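Local coordinates for type IV pilus biogenesis protein PilB (Streptococcus sanguinis, PDB 7B7P) that is a minor type IV pilin that joins a pilin module to a von Willebrand factor A-like module and has a direct role in adhesion, at residues Leu276-Asp284 and Gly361-Ser371; Met89-Thr97 and Gly143-Tyr151. All coordinates share one frame; numbering follows the deposited sequence.

Overall arrangement
The two contacts lie in different parts of a bimodular pilin. Interaction 1 pairs two parallel strands in the core of the von Willebrand factor A-like module. Its segment 276-284 ends at Asp-284, a magnesium-binding residue whose nearest side-chain atom is about 3 Å from a magnesium ion and about 2 Å from the nearest side-chain atom of Ser-173. Interaction 2 lies among the small sheets packed by helix 9-27, consistent with the pilin module, and is away from the magnesium site. The centres of the two contacts are 37 Å apart and their nearest atoms about 18 Å, so they do not touch. Along the chain, interaction 2 closes before interaction 1 opens.

Interaction 1: Leu276-Asp284 and Gly361-Ser371; sequences LKYIVLLTD and GIKRVNVIGFS
Strands 276-283 and 364-370 run parallel, from the Tyr-278/Arg-364 pair to the Thr-283/Gly-369 pair. Their axes approach to 4.7 Å at an angle of 17°. They are neighbours in the central sheet of the von Willebrand factor A-like domain. Six backbone hydrogen bonds form the ladder, from Ile-279 N with Arg-364 O to Phe-370 N with Thr-283 O; in the middle, the bond from Leu-281 N to Asn-366 O, 2.7 Å, is almost straight. Before the ladder, Lys-363 N bonds Lys-277 O, and a water bridges Lys-277 N and Gly-361 O.

On one face, Tyr-278 lies alongside Arg-364, both pointing the same way. Tyr-278 CG stands opposite the carbonyl carbon (chi1 -65°) and Arg-364 CG opposite the backbone N, and ring and guanidinium end up side by side. Arg-364 NH1 sits at the ring edge, 3.6 Å from Tyr-278 CE1, with the two planes 31° apart. Tyr-278 OH and Arg-364 NH1 both bond Asp-419 of helix 402-424, and Arg-364 NH2 makes a salt bridge to Glu-393. These partners hold the ring and guanidinium in place. Farther along this face, Val-280 CG1 meets Ile-368 CD1 at 4.0 Å. Leu-282 CD1 reaches both Ile-368 CG2 and Phe-370 CB.

The other face carries two side-by-side apolar pairs. Ile-279 CG2 touches Val-365 CG1 at 4.0 Å, and Leu-281 CD2 meets Val-367 CG1. Helix 258-270 covers Ile-279 and Val-365.

At the C-terminal ends lies Asp-284, which binds magnesium. Its OD2 takes a hydrogen bond from Ser-173 and a salt bridge from Arg-191. Asp-284 CB rests 3.2 Å from Phe-370 O.

Interaction 2: Met89-Thr97 and Gly143-Tyr151; sequences MKLDLEFKT and GKKGIAIAY
Phe-95 points its CB toward segment 143-151, and its side chain crosses Ile-149 at about a right angle. CG of Phe-95 stands anti to its own carbonyl carbon (chi1 -49°), which carries the ring over to the other backbone. The CD1 methyl of Ile-149 lies over one ring face, displaced toward the rim, as in a CH-pi contact. Its modelled spacing is too short to be trusted in detail. The backbone of 146-148 borders the ring edge. There Ala-148 N is 3.5 Å from Phe-95 CD1, and Ile-147 C lies in the ring plane near CE1.

One hydrogen bond joins the two backbones. Phe-95 N donates to Gly-146 O at 3.2 Å, with a nearly straight N-H...O angle of 168°. Gly-146 has positive phi and psi, a backbone shape that suits a residue without a side chain. On the neighbouring residues, Leu-93 O meets Ile-147 CA at 3.4 Å in a CA-H...O contact, and the CG2 branch of Ile-147 also faces that oxygen.

Lys-145 crosses both Asp-92 and Glu-94 at about right angles. Its CG packs 3.6 Å from Glu-94 CD, while its CE is 3.7 Å from Asp-92 OD1. Lys-145 NZ stays 4.6 Å from Asp-92 OD1, so the charges may attract without forming a salt bridge.

The touching parts run 67° apart. Strand 92-101 belongs to a three-stranded antiparallel sheet and strand 148-152 to a mixed one, so the contact joins the two. Ile-147 and Ala-148 form a classic beta bulge opposite Leu-36. Strand 92-101 pairs with strand 104-112, whose Ile-107 touches Ile-149. Val-23 of helix 9-27 packs on Phe-95, and Leu-57 of strand 53-57 on Leu-93.

Interaction 1: Leu276-Asp284 and Gly361-Ser371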
loop_
_atom_site.group_PDB
_atom_site.type_symbol
_atom_site.label_atom_id
_atom_site.label_comp_id
_atom_site.label_asym_id
_atom_site.label_seq_id
_atom_site.Cartn_x
_atom_site.Cartn_y
_atom_site.Cartn_z
ATOM N N LEU A 276 -8.161 -3.443 -5.347
ATOM C CA LEU A 276 -7.147 -2.626 -4.694
ATOM C C LEU A 276 -6.788 -1.481 -5.633
ATOM O O LEU A 276 -6.365 -1.724 -6.768
ATOM C CB LEU A 276 -5.905 -3.452 -4.347
ATOM C CG LEU A 276 -6.111 -4.523 -3.274
ATOM C CD1 LEU A 276 -4.822 -5.290 -2.985
ATOM C CD2 LEU A 276 -6.648 -3.890 -2.021
ATOM N N LYS A 277 -6.954 -0.237 -5.158
ATOM C CA LYS A 277 -6.743 0.952 -5.980
ATOM C C LYS A 277 -5.764 1.905 -5.311
ATOM O O LYS A 277 -5.850 2.156 -4.105
ATOM C CB LYS A 277 -8.071 1.682 -6.255
ATOM C CG LYS A 277 -9.119 0.835 -6.963
ATOM C CD LYS A 277 -10.429 1.619 -7.101
ATOM C CE LYS A 277 -11.572 0.712 -7.532
ATOM N NZ LYS A 277 -12.443 1.371 -8.505
ATOM N N TYR A 278 -4.881 2.484 -6.115
ATOM C CA TYR A 278 -3.754 3.241 -5.593
ATOM C C TYR A 278 -3.512 4.500 -6.409
ATOM O O TYR A 278 -3.563 4.469 -7.640
ATOM C CB TYR A 278 -2.474 2.388 -5.607
ATOM C CG TYR A 278 -2.537 1.201 -4.674
ATOM C CD1 TYR A 278 -2.333 1.357 -3.307
ATOM C CD2 TYR A 278 -2.809 -0.071 -5.158
ATOM C CE1 TYR A 278 -2.379 0.289 -2.460
ATOM C CE2 TYR A 278 -2.865 -1.148 -4.313
ATOM C CZ TYR A 278 -2.653 -0.967 -2.966
ATOM O OH TYR A 278 -2.718 -2.049 -2.126
ATOM N N ILE A 279 -3.199 5.593 -5.714
ATOM C CA ILE A 279 -2.607 6.781 -6.322
ATOM C C ILE A 279 -1.146 6.885 -5.889
ATOM O O ILE A 279 -0.830 6.769 -4.700
ATOM C CB ILE A 279 -3.376 8.053 -5.933
ATOM C CG1 ILE A 279 -4.811 7.986 -6.455
ATOM C CG2 ILE A 279 -2.629 9.304 -6.424
ATOM C CD1 ILE A 279 -4.977 8.509 -7.871
ATOM N N VAL A 280 -0.261 7.126 -6.840
ATOM C CA VAL A 280 1.124 7.470 -6.549
ATOM C C VAL A 280 1.333 8.851 -7.115
ATOM O O VAL A 280 1.371 9.033 -8.335
ATOM C CB VAL A 280 2.129 6.469 -7.140
ATOM C CG1 VAL A 280 3.554 6.981 -6.964
ATOM C CG2 VAL A 280 1.944 5.133 -6.472
ATOM N N LEU A 281 1.436 9.828 -6.236
ATOM C CA LEU A 281 1.501 11.219 -6.634
ATOM C C LEU A 281 2.908 11.719 -6.370
ATOM O O LEU A 281 3.401 11.604 -5.252
ATOM C CB LEU A 281 0.477 12.045 -5.856
ATOM C CG LEU A 281 0.290 13.455 -6.407
ATOM C CD1 LEU A 281 -1.132 13.909 -6.159
ATOM C CD2 LEU A 281 1.259 14.392 -5.743
ATOM N N LEU A 282 3.536 12.291 -7.388
ATOM C CA LEU A 282 4.890 12.810 -7.287
ATOM C C LEU A 282 4.860 14.308 -7.538
ATOM O O LEU A 282 4.327 14.744 -8.552
ATOM C CB LEU A 282 5.823 12.121 -8.292
ATOM C CG LEU A 282 7.273 12.540 -8.072
ATOM C CD1 LEU A 282 8.235 11.338 -8.218
ATOM C CD2 LEU A 282 7.651 13.664 -9.016
ATOM N N THR A 283 5.444 15.088 -6.635
ATOM C CA THR A 283 5.511 16.526 -6.829
ATOM C C THR A 283 6.864 17.040 -6.360
ATOM O O THR A 283 7.493 16.458 -5.469
ATOM C CB THR A 283 4.343 17.262 -6.107
ATOM O OG1 THR A 283 4.412 18.666 -6.375
ATOM C CG2 THR A 283 4.366 17.036 -4.619
ATOM N N ASP A 284 7.310 18.133 -6.988
ATOM C CA ASP A 284 8.621 18.717 -6.737
ATOM C C ASP A 284 8.537 20.177 -6.303
ATOM O O ASP A 284 9.545 20.888 -6.349
ATOM C CB ASP A 284 9.505 18.597 -7.984
ATOM C CG ASP A 284 9.258 19.729 -9.004
ATOM O OD1 ASP A 284 8.098 20.179 -9.124
ATOM O OD2 ASP A 284 10.218 20.167 -9.686
ATOM N N GLY A 361 -13.224 4.611 -3.437
ATOM C CA GLY A 361 -12.761 3.234 -3.431
ATOM C C GLY A 361 -11.286 3.000 -3.148
ATOM O O GLY A 361 -10.800 1.873 -3.310
ATOM N N ILE A 362 -10.539 4.023 -2.743
ATOM C CA ILE A 362 -9.094 4.018 -2.931
ATOM C C ILE A 362 -8.405 3.493 -1.675
ATOM O O ILE A 362 -8.724 3.902 -0.552
ATOM C CB ILE A 362 -8.602 5.419 -3.323
ATOM C CG1 ILE A 362 -9.046 5.701 -4.756
ATOM C CG2 ILE A 362 -7.083 5.532 -3.227
ATOM C CD1 ILE A 362 -8.884 7.115 -5.144
ATOM N N LYS A 363 -7.483 2.554 -1.870
ATOM C CA LYS A 363 -6.815 1.924 -0.736
ATOM C C LYS A 363 -5.800 2.864 -0.093
ATOM O O LYS A 363 -5.790 3.032 1.128
ATOM C CB LYS A 363 -6.135 0.631 -1.194
ATOM C CG LYS A 363 -5.225 0.009 -0.163
ATOM C CD LYS A 363 -6.012 -0.498 1.019
ATOM C CE LYS A 363 -5.268 -1.653 1.702
ATOM N NZ LYS A 363 -5.524 -1.656 3.158
ATOM N N ARG A 364 -4.948 3.501 -0.891
ATOM C CA ARG A 364 -3.913 4.348 -0.304
ATOM C C ARG A 364 -3.464 5.366 -1.340
ATOM O O ARG A 364 -3.426 5.072 -2.541
ATOM C CB ARG A 364 -2.709 3.510 0.186
ATOM C CG ARG A 364 -1.442 4.300 0.624
ATOM C CD ARG A 364 -0.305 3.368 1.124
ATOM N NE ARG A 364 -0.853 2.359 2.029
ATOM C CZ ARG A 364 -0.956 1.071 1.729
ATOM N NH1 ARG A 364 -0.523 0.633 0.559
ATOM N NH2 ARG A 364 -1.503 0.231 2.587
ATOM N N VAL A 365 -3.149 6.571 -0.865
ATOM C CA VAL A 365 -2.455 7.576 -1.664
ATOM C C VAL A 365 -1.029 7.706 -1.138
ATOM O O VAL A 365 -0.816 8.086 0.020
ATOM C CB VAL A 365 -3.164 8.940 -1.638
ATOM C CG1 VAL A 365 -2.375 9.950 -2.495
ATOM C CG2 VAL A 365 -4.636 8.810 -2.103
ATOM N N ASN A 366 -0.059 7.425 -2.002
ATOM C CA ASN A 366 1.350 7.680 -1.737
ATOM C C ASN A 366 1.733 9.011 -2.373
ATOM O O ASN A 366 1.465 9.239 -3.558
ATOM C CB ASN A 366 2.236 6.560 -2.300
ATOM C CG ASN A 366 2.181 5.278 -1.466
ATOM O OD1 ASN A 366 2.978 5.090 -0.548
ATOM N ND2 ASN A 366 1.256 4.394 -1.797
ATOM N N VAL A 367 2.331 9.891 -1.581
ATOM C CA VAL A 367 2.856 11.159 -2.067
ATOM C C VAL A 367 4.371 11.160 -1.921
ATOM O O VAL A 367 4.904 10.853 -0.847
ATOM C CB VAL A 367 2.229 12.341 -1.316
ATOM C CG1 VAL A 367 2.711 13.669 -1.909
ATOM C CG2 VAL A 367 0.725 12.225 -1.380
ATOM N N ILE A 368 5.055 11.530 -2.993
ATOM C CA ILE A 368 6.504 11.581 -3.038
ATOM C C ILE A 368 6.908 13.023 -3.281
ATOM O O ILE A 368 6.667 13.565 -4.372
ATOM C CB ILE A 368 7.075 10.666 -4.126
ATOM C CG1 ILE A 368 6.607 9.228 -3.920
ATOM C CG2 ILE A 368 8.596 10.733 -4.141
ATOM C CD1 ILE A 368 6.868 8.361 -5.146
ATOM N N GLY A 369 7.520 13.645 -2.268
ATOM C CA GLY A 369 8.294 14.864 -2.456
ATOM C C GLY A 369 9.654 14.581 -3.086
ATOM O O GLY A 369 10.525 13.955 -2.475
ATOM N N PHE A 370 9.855 15.035 -4.316
ATOM C CA PHE A 370 11.046 14.721 -5.089
ATOM C C PHE A 370 11.786 16.026 -5.413
ATOM O O PHE A 370 11.563 16.658 -6.448
ATOM C CB PHE A 370 10.650 13.935 -6.338
ATOM C CG PHE A 370 11.819 13.546 -7.215
ATOM C CD1 PHE A 370 12.859 12.779 -6.709
ATOM C CD2 PHE A 370 11.864 13.940 -8.540
ATOM C CE1 PHE A 370 13.937 12.414 -7.504
ATOM C CE2 PHE A 370 12.942 13.580 -9.354
ATOM C CZ PHE A 370 13.986 12.808 -8.828
ATOM N N SER A 371 12.675 16.434 -4.510
ATOM C CA SER A 371 13.503 17.611 -4.725
ATOM C C SER A 371 14.683 17.559 -3.771
ATOM O O SER A 371 14.543 17.110 -2.634
ATOM C CB SER A 371 12.721 18.908 -4.502
ATOM O OG SER A 371 13.534 20.042 -4.781
HETATM O O HOH W 1 -8.941 -0.027 -2.928
#

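Interaction 2: Met89-Thr97 and Gly143-Tyr151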
loop_
_atom_site.group_PDB
_atom_site.type_symbol
_atom_site.label_atom_id
_atom_site.label_comp_id
_atom_site.label_asym_id
_atom_site.label_seq_id
_atom_site.Cartn_x
_atom_site.Cartn_y
_atom_site.Cartn_z
ATOM N N MET A 89 -6.479 -33.160 29.589
ATOM C CA MET A 89 -5.749 -31.961 29.975
ATOM C C MET A 89 -6.046 -30.826 29.001
ATOM O O MET A 89 -6.216 -31.048 27.799
ATOM C CB MET A 89 -4.250 -32.254 29.999
ATOM C CG MET A 89 -3.415 -31.296 30.814
ATOM S SD MET A 89 -1.647 -31.614 30.584
ATOM C CE MET A 89 -1.586 -33.339 31.061
ATOM N N LYS A 90 -6.108 -29.608 29.524
ATOM C CA LYS A 90 -6.398 -28.439 28.708
ATOM C C LYS A 90 -5.096 -27.738 28.323
ATOM O O LYS A 90 -4.192 -27.580 29.149
ATOM C CB LYS A 90 -7.345 -27.487 29.442
ATOM C CG LYS A 90 -8.818 -27.712 29.079
ATOM C CD LYS A 90 -9.547 -28.494 30.172
ATOM C CE LYS A 90 -11.043 -28.175 30.207
ATOM N NZ LYS A 90 -11.734 -28.700 31.433
ATOM N N LEU A 91 -5.008 -27.329 27.057
ATOM C CA LEU A 91 -3.757 -26.931 26.430
ATOM C C LEU A 91 -3.721 -25.433 26.136
ATOM O O LEU A 91 -4.759 -24.797 25.940
ATOM C CB LEU A 91 -3.546 -27.719 25.134
ATOM C CG LEU A 91 -3.345 -29.222 25.299
ATOM C CD1 LEU A 91 -3.188 -29.899 23.945
ATOM C CD2 LEU A 91 -2.131 -29.472 26.163
ATOM N N ASP A 92 -2.506 -24.877 26.113
ATOM C CA ASP A 92 -2.252 -23.476 25.778
ATOM C C ASP A 92 -1.295 -23.442 24.586
ATOM O O ASP A 92 -0.110 -23.773 24.726
ATOM C CB ASP A 92 -1.677 -22.732 26.988
ATOM C CG ASP A 92 -1.561 -21.219 26.770
ATOM O OD1 ASP A 92 -2.303 -20.663 25.924
ATOM O OD2 ASP A 92 -0.737 -20.580 27.469
ATOM N N LEU A 93 -1.807 -23.044 23.418
ATOM C CA LEU A 93 -1.054 -23.058 22.168
ATOM C C LEU A 93 -0.893 -21.636 21.645
ATOM O O LEU A 93 -1.887 -20.934 21.436
ATOM C CB LEU A 93 -1.757 -23.928 21.129
ATOM C CG LEU A 93 -1.283 -23.730 19.697
ATOM C CD1 LEU A 93 0.166 -24.202 19.539
ATOM C CD2 LEU A 93 -2.211 -24.470 18.745
ATOM N N GLU A 94 0.349 -21.218 21.407
ATOM C CA GLU A 94 0.609 -19.854 20.967
ATOM C C GLU A 94 1.726 -19.838 19.931
ATOM O O GLU A 94 2.736 -20.527 20.094
ATOM C CB GLU A 94 0.967 -18.954 22.161
ATOM C CG GLU A 94 1.498 -17.590 21.741
ATOM C CD GLU A 94 1.661 -16.616 22.898
ATOM O OE1 GLU A 94 1.644 -17.056 24.072
ATOM O OE2 GLU A 94 1.818 -15.404 22.625
ATOM N N PHE A 95 1.541 -19.045 18.867
ATOM C CA PHE A 95 2.541 -18.861 17.822
ATOM C C PHE A 95 3.007 -17.412 17.779
ATOM O O PHE A 95 2.260 -16.494 18.120
ATOM C CB PHE A 95 2.019 -19.237 16.449
ATOM C CG PHE A 95 1.356 -20.570 16.402
ATOM C CD1 PHE A 95 0.033 -20.701 16.779
ATOM C CD2 PHE A 95 2.053 -21.708 15.996
ATOM C CE1 PHE A 95 -0.591 -21.933 16.745
ATOM C CE2 PHE A 95 1.429 -22.941 15.954
ATOM C CZ PHE A 95 0.103 -23.051 16.329
ATOM N N LYS A 96 4.249 -17.223 17.331
ATOM C CA LYS A 96 4.923 -15.932 17.378
ATOM C C LYS A 96 6.040 -15.914 16.352
ATOM O O LYS A 96 6.820 -16.867 16.279
ATOM C CB LYS A 96 5.502 -15.664 18.772
ATOM C CG LYS A 96 5.299 -14.246 19.252
ATOM C CD LYS A 96 6.046 -13.994 20.556
ATOM C CE LYS A 96 5.209 -13.181 21.551
ATOM N NZ LYS A 96 5.634 -13.431 22.959
ATOM N N THR A 97 6.116 -14.837 15.571
ATOM C CA THR A 97 7.290 -14.587 14.750
ATOM C C THR A 97 8.400 -13.989 15.613
ATOM O O THR A 97 8.140 -13.333 16.625
ATOM C CB THR A 97 6.944 -13.662 13.584
ATOM O OG1 THR A 97 6.642 -12.354 14.088
ATOM C CG2 THR A 97 5.739 -14.210 12.807
ATOM N N GLY A 143 -3.640 -6.500 21.917
ATOM C CA GLY A 143 -2.589 -7.254 22.563
ATOM C C GLY A 143 -3.114 -8.663 22.744
ATOM O O GLY A 143 -2.946 -9.269 23.808
ATOM N N LYS A 144 -3.792 -9.176 21.713
ATOM C CA LYS A 144 -4.278 -10.550 21.705
ATOM C C LYS A 144 -3.116 -11.531 21.547
ATOM O O LYS A 144 -2.029 -11.184 21.072
ATOM C CB LYS A 144 -5.277 -10.776 20.569
ATOM C CG LYS A 144 -6.493 -9.881 20.572
ATOM C CD LYS A 144 -7.671 -10.540 21.268
ATOM C CE LYS A 144 -8.799 -10.805 20.290
ATOM N NZ LYS A 144 -9.758 -11.795 20.843
ATOM N N LYS A 145 -3.379 -12.785 21.923
ATOM C CA LYS A 145 -2.351 -13.815 22.012
ATOM C C LYS A 145 -1.949 -14.397 20.657
ATOM O O LYS A 145 -0.753 -14.507 20.364
ATOM C CB LYS A 145 -2.821 -14.948 22.929
ATOM C CG LYS A 145 -1.701 -15.577 23.731
ATOM C CD LYS A 145 -2.155 -16.888 24.371
ATOM C CE LYS A 145 -1.590 -17.060 25.781
ATOM N NZ LYS A 145 -2.221 -16.127 26.763
ATOM N N GLY A 146 -2.899 -14.815 19.830
ATOM C CA GLY A 146 -2.488 -15.460 18.593
ATOM C C GLY A 146 -2.267 -16.951 18.761
ATOM O O GLY A 146 -1.154 -17.409 19.042
ATOM N N ILE A 147 -3.333 -17.719 18.563
ATOM C CA ILE A 147 -3.447 -19.068 19.085
ATOM C C ILE A 147 -3.666 -20.082 17.973
ATOM O O ILE A 147 -4.120 -21.187 18.225
ATOM C CB ILE A 147 -4.570 -19.139 20.137
ATOM C CG1 ILE A 147 -5.782 -18.315 19.688
ATOM C CG2 ILE A 147 -4.072 -18.627 21.469
ATOM C CD1 ILE A 147 -6.696 -19.033 18.730
ATOM N N ALA A 148 -3.361 -19.703 16.738
ATOM C CA ALA A 148 -3.698 -20.532 15.594
ATOM C C ALA A 148 -2.970 -19.996 14.375
ATOM O O ALA A 148 -2.487 -18.862 14.370
ATOM C CB ALA A 148 -5.206 -20.557 15.348
ATOM N N ILE A 149 -2.908 -20.824 13.341
ATOM C CA ILE A 149 -2.214 -20.509 12.101
ATOM C C ILE A 149 -3.108 -20.908 10.935
ATOM O O ILE A 149 -3.868 -21.878 11.013
ATOM C CB ILE A 149 -0.833 -21.232 11.996
ATOM C CG1 ILE A 149 0.298 -20.431 12.652
ATOM C CG2 ILE A 149 -0.476 -21.564 10.568
ATOM C CD1 ILE A 149 1.568 -21.252 12.907
ATOM N N ALA A 150 -3.016 -20.142 9.849
ATOM C CA ALA A 150 -3.613 -20.490 8.570
ATOM C C ALA A 150 -2.526 -20.475 7.510
ATOM O O ALA A 150 -1.656 -19.600 7.521
ATOM C CB ALA A 150 -4.725 -19.517 8.203
ATOM N N TYR A 151 -2.568 -21.441 6.595
ATOM C CA TYR A 151 -1.451 -21.618 5.681
ATOM C C TYR A 151 -1.914 -22.246 4.379
ATOM O O TYR A 151 -2.980 -22.858 4.299
ATOM C CB TYR A 151 -0.366 -22.503 6.294
ATOM C CG TYR A 151 -0.796 -23.943 6.461
ATOM C CD1 TYR A 151 -1.619 -24.317 7.515
ATOM C CD2 TYR A 151 -0.379 -24.932 5.568
ATOM C CE1 TYR A 151 -2.014 -25.628 7.685
ATOM C CE2 TYR A 151 -0.776 -26.263 5.728
ATOM C CZ TYR A 151 -1.598 -26.597 6.792
ATOM O OH TYR A 151 -2.016 -27.894 6.987
#